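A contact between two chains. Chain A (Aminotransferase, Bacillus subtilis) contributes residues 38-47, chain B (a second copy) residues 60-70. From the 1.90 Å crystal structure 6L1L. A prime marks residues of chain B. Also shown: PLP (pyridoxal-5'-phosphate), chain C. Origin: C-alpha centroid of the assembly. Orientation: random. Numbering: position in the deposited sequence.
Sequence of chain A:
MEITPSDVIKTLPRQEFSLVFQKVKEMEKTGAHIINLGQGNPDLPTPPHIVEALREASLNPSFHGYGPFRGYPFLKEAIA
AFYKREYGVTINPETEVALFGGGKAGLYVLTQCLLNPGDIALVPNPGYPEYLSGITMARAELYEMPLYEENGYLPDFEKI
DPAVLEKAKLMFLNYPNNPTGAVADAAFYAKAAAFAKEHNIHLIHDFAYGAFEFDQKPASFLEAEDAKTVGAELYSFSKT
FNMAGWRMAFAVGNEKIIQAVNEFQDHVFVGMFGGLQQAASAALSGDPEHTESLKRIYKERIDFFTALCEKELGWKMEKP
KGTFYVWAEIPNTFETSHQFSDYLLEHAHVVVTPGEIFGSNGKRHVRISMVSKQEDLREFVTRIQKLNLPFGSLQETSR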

# COMPACT_ATOMS: atom_id res chain seq x y z
N GLY A 38 -19.55 0.75 17.47
CA GLY A 38 -19.30 -0.25 16.43
C GLY A 38 -17.83 -0.30 16.06
O GLY A 38 -17.06 -0.99 16.70
N GLN A 39 -17.43 0.48 15.07
CA GLN A 39 -16.05 0.51 14.65
C GLN A 39 -15.12 0.78 15.84
O GLN A 39 -15.46 1.55 16.75
N GLY A 40 -13.96 0.15 15.83
CA GLY A 40 -12.96 0.32 16.88
C GLY A 40 -12.07 1.53 16.57
O GLY A 40 -10.83 1.41 16.49
N ASN A 41 -12.72 2.69 16.42
CA ASN A 41 -12.05 3.90 16.04
C ASN A 41 -11.74 4.71 17.31
O ASN A 41 -12.66 5.24 17.93
N PRO A 42 -10.45 4.77 17.72
CA PRO A 42 -10.16 5.55 18.92
C PRO A 42 -10.63 7.01 18.79
O PRO A 42 -10.45 7.64 17.74
N ASP A 43 -11.21 7.51 19.88
CA ASP A 43 -11.80 8.82 19.96
C ASP A 43 -10.82 9.88 20.47
O ASP A 43 -11.03 11.06 20.31
N LEU A 44 -9.74 9.47 21.10
CA LEU A 44 -8.80 10.42 21.64
C LEU A 44 -7.74 10.72 20.60
O LEU A 44 -7.43 9.85 19.80
N PRO A 45 -7.17 11.93 20.64
CA PRO A 45 -6.24 12.32 19.59
C PRO A 45 -4.85 11.63 19.70
O PRO A 45 -4.43 11.12 20.75
N THR A 46 -4.13 11.62 18.58
CA THR A 46 -2.77 11.25 18.60
C THR A 46 -1.98 12.16 19.59
O THR A 46 -2.11 13.36 19.55
N PRO A 47 -1.11 11.59 20.41
CA PRO A 47 -0.38 12.45 21.31
C PRO A 47 0.45 13.53 20.57
O PRO A 47 1.08 13.23 19.55
N ASN B 60 -5.36 18.57 12.91
CA ASN B 60 -6.79 18.28 12.92
C ASN B 60 -7.10 16.85 13.40
O ASN B 60 -7.02 15.91 12.57
N PRO B 61 -7.57 16.70 14.67
CA PRO B 61 -7.75 15.38 15.27
C PRO B 61 -8.74 14.47 14.52
O PRO B 61 -8.61 13.25 14.62
N SER B 62 -9.63 15.05 13.70
CA SER B 62 -10.50 14.29 12.83
C SER B 62 -9.69 13.33 11.94
O SER B 62 -10.19 12.27 11.56
N PHE B 63 -8.46 13.73 11.58
CA PHE B 63 -7.60 12.90 10.77
C PHE B 63 -6.76 11.93 11.60
O PHE B 63 -5.99 11.12 11.03
N HIS B 64 -6.87 11.93 12.92
CA HIS B 64 -6.04 11.00 13.71
C HIS B 64 -6.71 9.62 13.76
O HIS B 64 -6.04 8.60 13.93
N GLY B 65 -8.02 9.61 13.50
CA GLY B 65 -8.79 8.37 13.48
C GLY B 65 -9.08 7.89 12.10
O GLY B 65 -8.75 8.56 11.14
N TYR B 66 -9.73 6.73 12.02
CA TYR B 66 -10.13 6.17 10.75
C TYR B 66 -10.99 7.15 9.99
O TYR B 66 -11.85 7.80 10.60
N GLY B 67 -10.72 7.30 8.70
CA GLY B 67 -11.51 8.16 7.85
C GLY B 67 -12.40 7.30 6.97
O GLY B 67 -12.48 6.07 7.16
N PRO B 68 -13.04 7.93 5.98
CA PRO B 68 -13.78 7.16 4.99
C PRO B 68 -12.84 6.21 4.25
O PRO B 68 -11.73 6.59 3.88
N PHE B 69 -13.28 4.98 4.02
CA PHE B 69 -12.38 3.98 3.47
C PHE B 69 -11.88 4.34 2.06
O PHE B 69 -10.77 3.99 1.69
N ARG B 70 -12.70 5.04 1.29
CA ARG B 70 -12.41 5.31 -0.12
C ARG B 70 -11.86 6.69 -0.39
O ARG B 70 -11.68 7.09 -1.54

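The two stretches meet without any regular pairing of strands or helices, and the contact buries 423 Å² summed over both sides; in each of its two direct hydrogen bonds a side chain accepts from a backbone N of the other chain.

Chain B enters through a short 3-10 segment that begins at Pro61′. Just before it, Asn60′ (chi1 t) lies out of reach of chain A and turns back on its own chain: its OD1 accepts a hydrogen bond from Ser62′ N at 3.0 Å, and a weak one from Ser62′ OG at 3.2 Å. Pro61′ is the first residue to point toward chain A. Its CB lies 4.1 Å from Pro45 CB, a small apolar contact between two exposed prolines. Ser62′ and Phe63′, both with chi1 m, make no contact with chain A.

His64′ is the first polar anchor. A backbone bond from its N to Pro61′ O (2.8 Å) ties it to the preceding turn, and its side chain, chi1 m with chi2 at 176°, points toward chain A. There ND1 accepts a hydrogen bond from Thr46 N at 3.0 Å. Because ND1 is the acceptor, it carries no proton in this bond. Pro45 sits at the edge of the imidazole, near its plane, with its CB 3.8 Å from His64′ ND1. Thr46 (chi1 m) also points toward chain B and brings its OG1 to 3.1 Å from His64′ CB, so the histidine is packed along its stem as well as held at its ring. The threonine hydroxyl is hydrogen-bonded elsewhere in the structure.

At Gly65′ the chains come close because there is no side chain: Asn41 OD1 lies 3.4 Å from Gly65′ CA, and a CB here would fall 2.7 Å from that same oxygen, a clash. The space is used by the Asn41 carboxamide. Its CA-to-CB bond points sideways, but with chi1 t and chi2 at 15° its end comes nearer, and OD1 accepts a hydrogen bond from Tyr66′ N at 2.9 Å.

Tyr66′ has the largest area covered by the opposing stretch. With chi1 m and chi2 at -64°, it points toward chain A and lays its ring beside Gln39, Gly40 and Asn41. Gly40 O approaches the ring edge, 3.7 Å from Tyr66′ CE2, while Gln39 NE2 lies 3.4 Å from Tyr66′ CD2. At the far end of the ring, Tyr66′ OH donates a hydrogen bond of 2.6 Å to PLP O3P, so a residue of chain B contributes to holding the cofactor phosphate.

Gln39, extended with chi1 and chi2 both t, also reaches the next part of chain B. A water links the chains here, accepting from Gln39 NE2 at 3.1 Å and donating to Gly67′ O at 2.6 Å. Pro68′ is out of reach. Phe69′ (chi1 m) starts sideways, but its end comes nearer, bringing CZ to 3.7 Å from Gln39 NE2. Arg70′ extends beyond the contact.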

# COMPACT_ATOMS: atom_id res chain seq x y z
CB GLN A 39 -15.83 1.58 13.56
CG GLN A 39 -14.44 1.54 12.89
CD GLN A 39 -14.28 2.59 11.80
OE1 GLN A 39 -14.95 3.62 11.79
NE2 GLN A 39 -13.37 2.32 10.84
CB ASN A 41 -12.90 4.70 15.05
CG ASN A 41 -12.18 5.91 14.46
OD1 ASN A 41 -10.97 6.06 14.56
ND2 ASN A 41 -12.93 6.77 13.80
CB PRO A 42 -8.64 5.46 19.04
CG PRO A 42 -8.23 4.27 18.20
CD PRO A 42 -9.20 4.32 17.07
CB ASP A 43 -13.03 8.78 20.89
CG ASP A 43 -12.71 8.26 22.29
OD1 ASP A 43 -12.15 7.15 22.42
OD2 ASP A 43 -13.04 8.95 23.28
CB LEU A 44 -8.18 9.86 22.91
CG LEU A 44 -9.18 9.62 24.05
CD1 LEU A 44 -8.45 9.11 25.26
CD2 LEU A 44 -9.92 10.91 24.39
CB PRO A 45 -6.11 13.86 19.80
CG PRO A 45 -6.31 14.03 21.26
CD PRO A 45 -7.35 13.01 21.65
CB THR A 46 -2.13 11.35 17.18
OG1 THR A 46 -2.93 10.62 16.23
CG2 THR A 46 -0.74 10.77 17.21
CB PRO A 47 0.53 11.48 22.06
CG PRO A 47 -0.19 10.22 22.02
CD PRO A 47 -0.96 10.18 20.76
CB ASN B 60 -7.41 18.55 11.56
CG ASN B 60 -8.94 18.27 11.52
OD1 ASN B 60 -9.51 17.75 12.48
ND2 ASN B 60 -9.58 18.62 10.42
CB PRO B 61 -8.16 15.67 16.73
CG PRO B 61 -8.71 17.02 16.70
CD PRO B 61 -8.05 17.77 15.57
CB SER B 62 -11.35 15.22 11.92
OG SER B 62 -12.22 16.03 12.69
CB PHE B 63 -6.67 13.75 9.88
CG PHE B 63 -7.37 14.61 8.85
CD1 PHE B 63 -8.47 14.17 8.15
CD2 PHE B 63 -6.89 15.88 8.57
CE1 PHE B 63 -9.08 14.95 7.17
CE2 PHE B 63 -7.49 16.68 7.59
CZ PHE B 63 -8.58 16.20 6.89
CB HIS B 64 -5.72 11.52 15.08
CG HIS B 64 -5.00 12.83 15.09
ND1 HIS B 64 -4.69 13.49 16.27
CD2 HIS B 64 -4.52 13.61 14.10
CE1 HIS B 64 -4.08 14.63 16.00
NE2 HIS B 64 -3.95 14.73 14.69
CB TYR B 66 -10.91 4.87 10.90
CG TYR B 66 -10.14 3.68 11.35
CD1 TYR B 66 -9.12 3.16 10.57
CD2 TYR B 66 -10.46 3.02 12.53
CE1 TYR B 66 -8.40 2.04 10.98
CE2 TYR B 66 -9.74 1.91 12.96
CZ TYR B 66 -8.71 1.42 12.16
OH TYR B 66 -8.02 0.30 12.55
CB PRO B 68 -14.37 8.24 4.06
CG PRO B 68 -13.50 9.44 4.27
CD PRO B 68 -13.03 9.36 5.69
CB PHE B 69 -13.08 2.61 3.48
CG PHE B 69 -13.21 2.01 4.85
CD1 PHE B 69 -12.29 1.07 5.31
CD2 PHE B 69 -14.25 2.40 5.70
CE1 PHE B 69 -12.41 0.52 6.58
CE2 PHE B 69 -14.38 1.84 6.98
CZ PHE B 69 -13.45 0.90 7.41
CB ARG B 70 -13.67 5.10 -0.94
CG ARG B 70 -14.10 3.66 -0.98
CD ARG B 70 -15.45 3.53 -1.61
NE ARG B 70 -15.89 2.14 -1.55
CZ ARG B 70 -16.97 1.66 -2.18
NH1 ARG B 70 -17.73 2.47 -2.92
NH2 ARG B 70 -17.26 0.37 -2.07
N1 PLP C . -6.10 -6.99 13.34
C2 PLP C . -7.09 -6.86 14.24
C2A PLP C . -7.46 -8.00 15.13
C3 PLP C . -7.80 -5.60 14.35
O3 PLP C . -8.81 -5.48 15.25
C4 PLP C . -7.50 -4.47 13.48
C4A PLP C . -8.35 -3.18 13.96
C5 PLP C . -6.37 -4.75 12.49
C6 PLP C . -5.75 -6.02 12.50
C5A PLP C . -5.84 -3.78 11.48
O4P PLP C . -5.67 -2.50 12.07
P PLP C . -4.97 -1.31 11.24
O1P PLP C . -5.13 -1.49 9.78
O2P PLP C . -3.52 -1.42 11.67
O3P PLP C . -5.55 -0.04 11.71
O HOH W 1 -13.83 4.42 8.67